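PDB 3I7M: Xaa-Pro dipeptidase from Lactobacillus brevis, which is probably a manganese-dependent metallopeptidase of the M24B family, represented here by its creatinase/prolidase N-terminal domain alone. Local coordinates for residues A[41-46]-A[111-116]. Sequence-based numbering, arbitrary orientation. Where two conformers were deposited one is given.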
ATOM      1  N   GLU A  41       9.269   0.472 -12.761  1.00 22.31           N
ATOM      2  CA  GLU A  41       8.302   1.384 -13.345  0.60 21.91           C
ATOM      3  C   GLU A  41       6.890   0.934 -12.981  1.00 20.41           C
ATOM      4  O   GLU A  41       6.017   1.760 -12.799  1.00 20.20           O
ATOM      5  CB  GLU A  41       8.498   1.526 -14.843  0.60 22.97           C
ATOM      6  CG  GLU A  41       9.964   1.826 -15.256  0.60 24.19           C
ATOM      7  CD  GLU A  41      10.101   2.917 -16.310  0.60 27.85           C
ATOM      8  OE1 GLU A  41       9.086   3.287 -16.949  0.60 29.47           O
ATOM      9  OE2 GLU A  41      11.234   3.404 -16.500  0.60 29.75           O
ATOM     10  N   ARG A  42       6.670  -0.365 -12.783  1.00 17.65           N
ATOM     11  CA  ARG A  42       5.342  -0.842 -12.440  1.00 15.25           C
ATOM     12  C   ARG A  42       4.973  -0.563 -10.969  1.00 14.08           C
ATOM     13  O   ARG A  42       5.729   0.075 -10.223  1.00 15.06           O
ATOM     14  CB  ARG A  42       5.154  -2.298 -12.829  1.00 15.08           C
ATOM     15  CG  ARG A  42       4.933  -2.511 -14.392  1.00 17.25           C
ATOM     16  CD  ARG A  42       4.970  -3.999 -14.702  1.00 13.75           C
ATOM     17  NE  ARG A  42       5.062  -4.395 -16.092  1.00 17.05           N
ATOM     18  CZ  ARG A  42       6.135  -4.182 -16.816  1.00 15.58           C
ATOM     19  NH1 ARG A  42       6.207  -4.642 -18.049  1.00 14.01           N
ATOM     20  NH2 ARG A  42       7.165  -3.550 -16.296  1.00 20.39           N
ATOM     21  N   VAL A  43       3.798  -0.999 -10.573  1.00 11.87           N
ATOM     22  CA  VAL A  43       3.225  -0.590  -9.297  1.00 10.64           C
ATOM     23  C   VAL A  43       3.191  -1.793  -8.361  1.00 10.15           C
ATOM     24  O   VAL A  43       2.562  -2.844  -8.638  1.00 11.80           O
ATOM     25  CB  VAL A  43       1.815   0.018  -9.468  1.00 12.05           C
ATOM     26  CG1 VAL A  43       1.202   0.378  -8.084  1.00 11.61           C
ATOM     27  CG2 VAL A  43       1.834   1.171 -10.386  1.00 10.40           C
ATOM     28  N   LEU A  44       3.904  -1.702  -7.245  1.00  9.63           N
ATOM     29  CA  LEU A  44       3.908  -2.677  -6.153  1.00  8.65           C
ATOM     30  C   LEU A  44       3.564  -1.924  -4.874  1.00  8.96           C
ATOM     31  O   LEU A  44       4.217  -0.894  -4.590  1.00 12.56           O
ATOM     32  CB  LEU A  44       5.263  -3.305  -6.017  1.00  9.75           C
ATOM     33  CG  LEU A  44       5.523  -4.175  -4.789  1.00 10.87           C
ATOM     34  CD1 LEU A  44       4.718  -5.496  -4.842  1.00 11.95           C
ATOM     35  CD2 LEU A  44       7.006  -4.465  -4.597  1.00 14.15           C
ATOM     36  N   ALA A  45       2.540  -2.371  -4.176  1.00  7.47           N
ATOM     37  CA  ALA A  45       2.116  -1.652  -2.964  1.00  8.22           C
ATOM     38  C   ALA A  45       1.619  -2.607  -1.938  1.00  9.11           C
ATOM     39  O   ALA A  45       1.146  -3.710  -2.249  1.00 10.26           O
ATOM     40  CB  ALA A  45       0.964  -0.670  -3.356  1.00 11.88           C
ATOM     41  N   LEU A  46       1.676  -2.168  -0.696  1.00  9.45           N
ATOM     42  CA  LEU A  46       1.117  -2.897   0.439  1.00  9.89           C
ATOM     43  C   LEU A  46       0.194  -1.928   1.176  1.00  8.80           C
ATOM     44  O   LEU A  46       0.647  -0.860   1.594  1.00  9.94           O
ATOM     45  CB  LEU A  46       2.212  -3.466   1.326  1.00 10.37           C
ATOM     46  CG  LEU A  46       1.809  -4.542   2.326  1.00 12.87           C
ATOM     47  CD1 LEU A  46       3.070  -5.280   2.816  1.00 17.16           C
ATOM     48  CD2 LEU A  46       1.062  -3.884   3.440  1.00 14.82           C
ATOM     49  N   VAL A 111       5.602  12.103  -6.646  1.00  5.47           N
ATOM     50  CA  VAL A 111       4.419  12.964  -6.692  1.00  5.62           C
ATOM     51  C   VAL A 111       3.383  12.390  -7.661  1.00  5.70           C
ATOM     52  O   VAL A 111       2.189  12.407  -7.380  1.00  6.53           O
ATOM     53  CB  VAL A 111       4.775  14.395  -7.007  1.00  5.89           C
ATOM     54  CG1 VAL A 111       3.519  15.231  -7.199  1.00  5.11           C
ATOM     55  CG2 VAL A 111       5.569  15.097  -5.871  1.00  6.84           C
ATOM     56  N   ALA A 112       3.824  11.981  -8.878  1.00  6.20           N
ATOM     57  CA  ALA A 112       2.856  11.565  -9.889  1.00  5.50           C
ATOM     58  C   ALA A 112       2.046  10.372  -9.402  1.00  6.01           C
ATOM     59  O   ALA A 112       0.871  10.180  -9.771  1.00  7.95           O
ATOM     60  CB  ALA A 112       3.547  11.207 -11.187  1.00  7.63           C
ATOM     61  N   ARG A 113       2.668   9.498  -8.598  1.00  6.77           N
ATOM     62  CA  ARG A 113       2.004   8.325  -8.126  1.00  7.17           C
ATOM     63  C   ARG A 113       1.028   8.665  -7.036  1.00  7.53           C
ATOM     64  O   ARG A 113      -0.089   8.124  -6.955  1.00  9.10           O
ATOM     65  CB  ARG A 113       3.031   7.235  -7.709  1.00  7.66           C
ATOM     66  CG  ARG A 113       3.857   6.761  -8.824  1.00  8.78           C
ATOM     67  CD  ARG A 113       4.795   5.680  -8.490  1.00 10.48           C
ATOM     68  NE  ARG A 113       5.660   5.433  -9.626  1.00 13.92           N
ATOM     69  CZ  ARG A 113       5.905   4.273 -10.185  1.00 14.42           C
ATOM     70  NH1 ARG A 113       5.464   3.167  -9.626  1.00 13.90           N
ATOM     71  NH2 ARG A 113       6.679   4.256 -11.291  1.00 18.38           N
HETATM   72  N   MSE A 114       1.428   9.506  -6.075  1.00  7.00           N
HETATM   73  CA  MSE A 114       0.477  10.017  -5.114  0.50  7.62           C
HETATM   74  C   MSE A 114      -0.725  10.600  -5.807  1.00  8.40           C
HETATM   75  O   MSE A 114      -1.838  10.317  -5.412  1.00  8.77           O
HETATM   76  CB  MSE A 114       1.074  11.046  -4.177  0.50  8.65           C
HETATM   77  CG  MSE A 114       0.006  11.752  -3.317  0.50  9.28           C
HETATM   78 SE   MSE A 114       0.715  13.128  -2.228  0.30 13.87          SE
HETATM   79  CE  MSE A 114       1.070  14.409  -3.633  0.50 11.39           C
ATOM     80  N   GLU A 115      -0.519  11.428  -6.810  1.00  7.48           N
ATOM     81  CA  GLU A 115      -1.643  12.071  -7.495  1.00  7.82           C
ATOM     82  C   GLU A 115      -2.490  11.067  -8.226  1.00  8.16           C
ATOM     83  O   GLU A 115      -3.721  11.236  -8.304  1.00  8.67           O
ATOM     84  CB  GLU A 115      -1.136  13.229  -8.413  1.00  7.76           C
ATOM     85  CG  GLU A 115      -0.559  14.349  -7.643  1.00  7.21           C
ATOM     86  CD  GLU A 115       0.010  15.562  -8.453  1.00  8.38           C
ATOM     87  OE1 GLU A 115       0.135  15.428  -9.651  1.00 13.75           O
ATOM     88  OE2 GLU A 115       0.252  16.577  -7.782  1.00 17.40           O
ATOM     89  N   ALA A 116      -1.878  10.081  -8.862  1.00  9.09           N
ATOM     90  CA  ALA A 116      -2.674   9.079  -9.602  1.00  8.25           C
ATOM     91  C   ALA A 116      -3.564   8.297  -8.665  1.00  9.74           C
ATOM     92  O   ALA A 116      -4.716   7.964  -8.952  1.00 10.57           O
ATOM     93  CB  ALA A 116      -1.781   8.138 -10.354  1.00  9.34           C
TER
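Arg113 reaches out from helix 111-118 and sets the edge of its guanidinium against two successive backbone carbonyls, those of Glu41 and Arg42, in the loop that leads into strand 45-48. NH2 donates to Glu41 O at 3.0 Å, a bent bond (143° at the hydrogen) with the oxygen tilted from the guanidinium plane. The second bond, from NH1 to Arg42 O at 3.2 Å, is straighter, and that oxygen lies in the plane; both nitrogens approach from above the carbonyl planes. An extended chain from CG to NE, with CG anti to the carbonyl carbon (chi1 -63°), carries the group across between backbones whose nearest CA atoms, those of Val43 and Arg113, are 9.1 Å apart.

These two bonds are the tight part of the contact. Its buried side is at Val43, which packs on Pro84 and Trp85 and brings CG2 obliquely, and only loosely, to 4.2 Å from Arg113 NH1. Trp85 of helix 84-94 also touches Arg113 and so bridges the two segments. Toward solvent the contact thins: the exposed Glu41 carboxylate makes no salt bridge to Arg113 in the conformer given, while the side chain of Arg42 heads away to a salt bridge with Asp80. Within this N-terminal domain, a cationic group thus fastens one helix to two uncharged main-chain carbonyls, a grip that probably depends mainly on the path of the loop backbone.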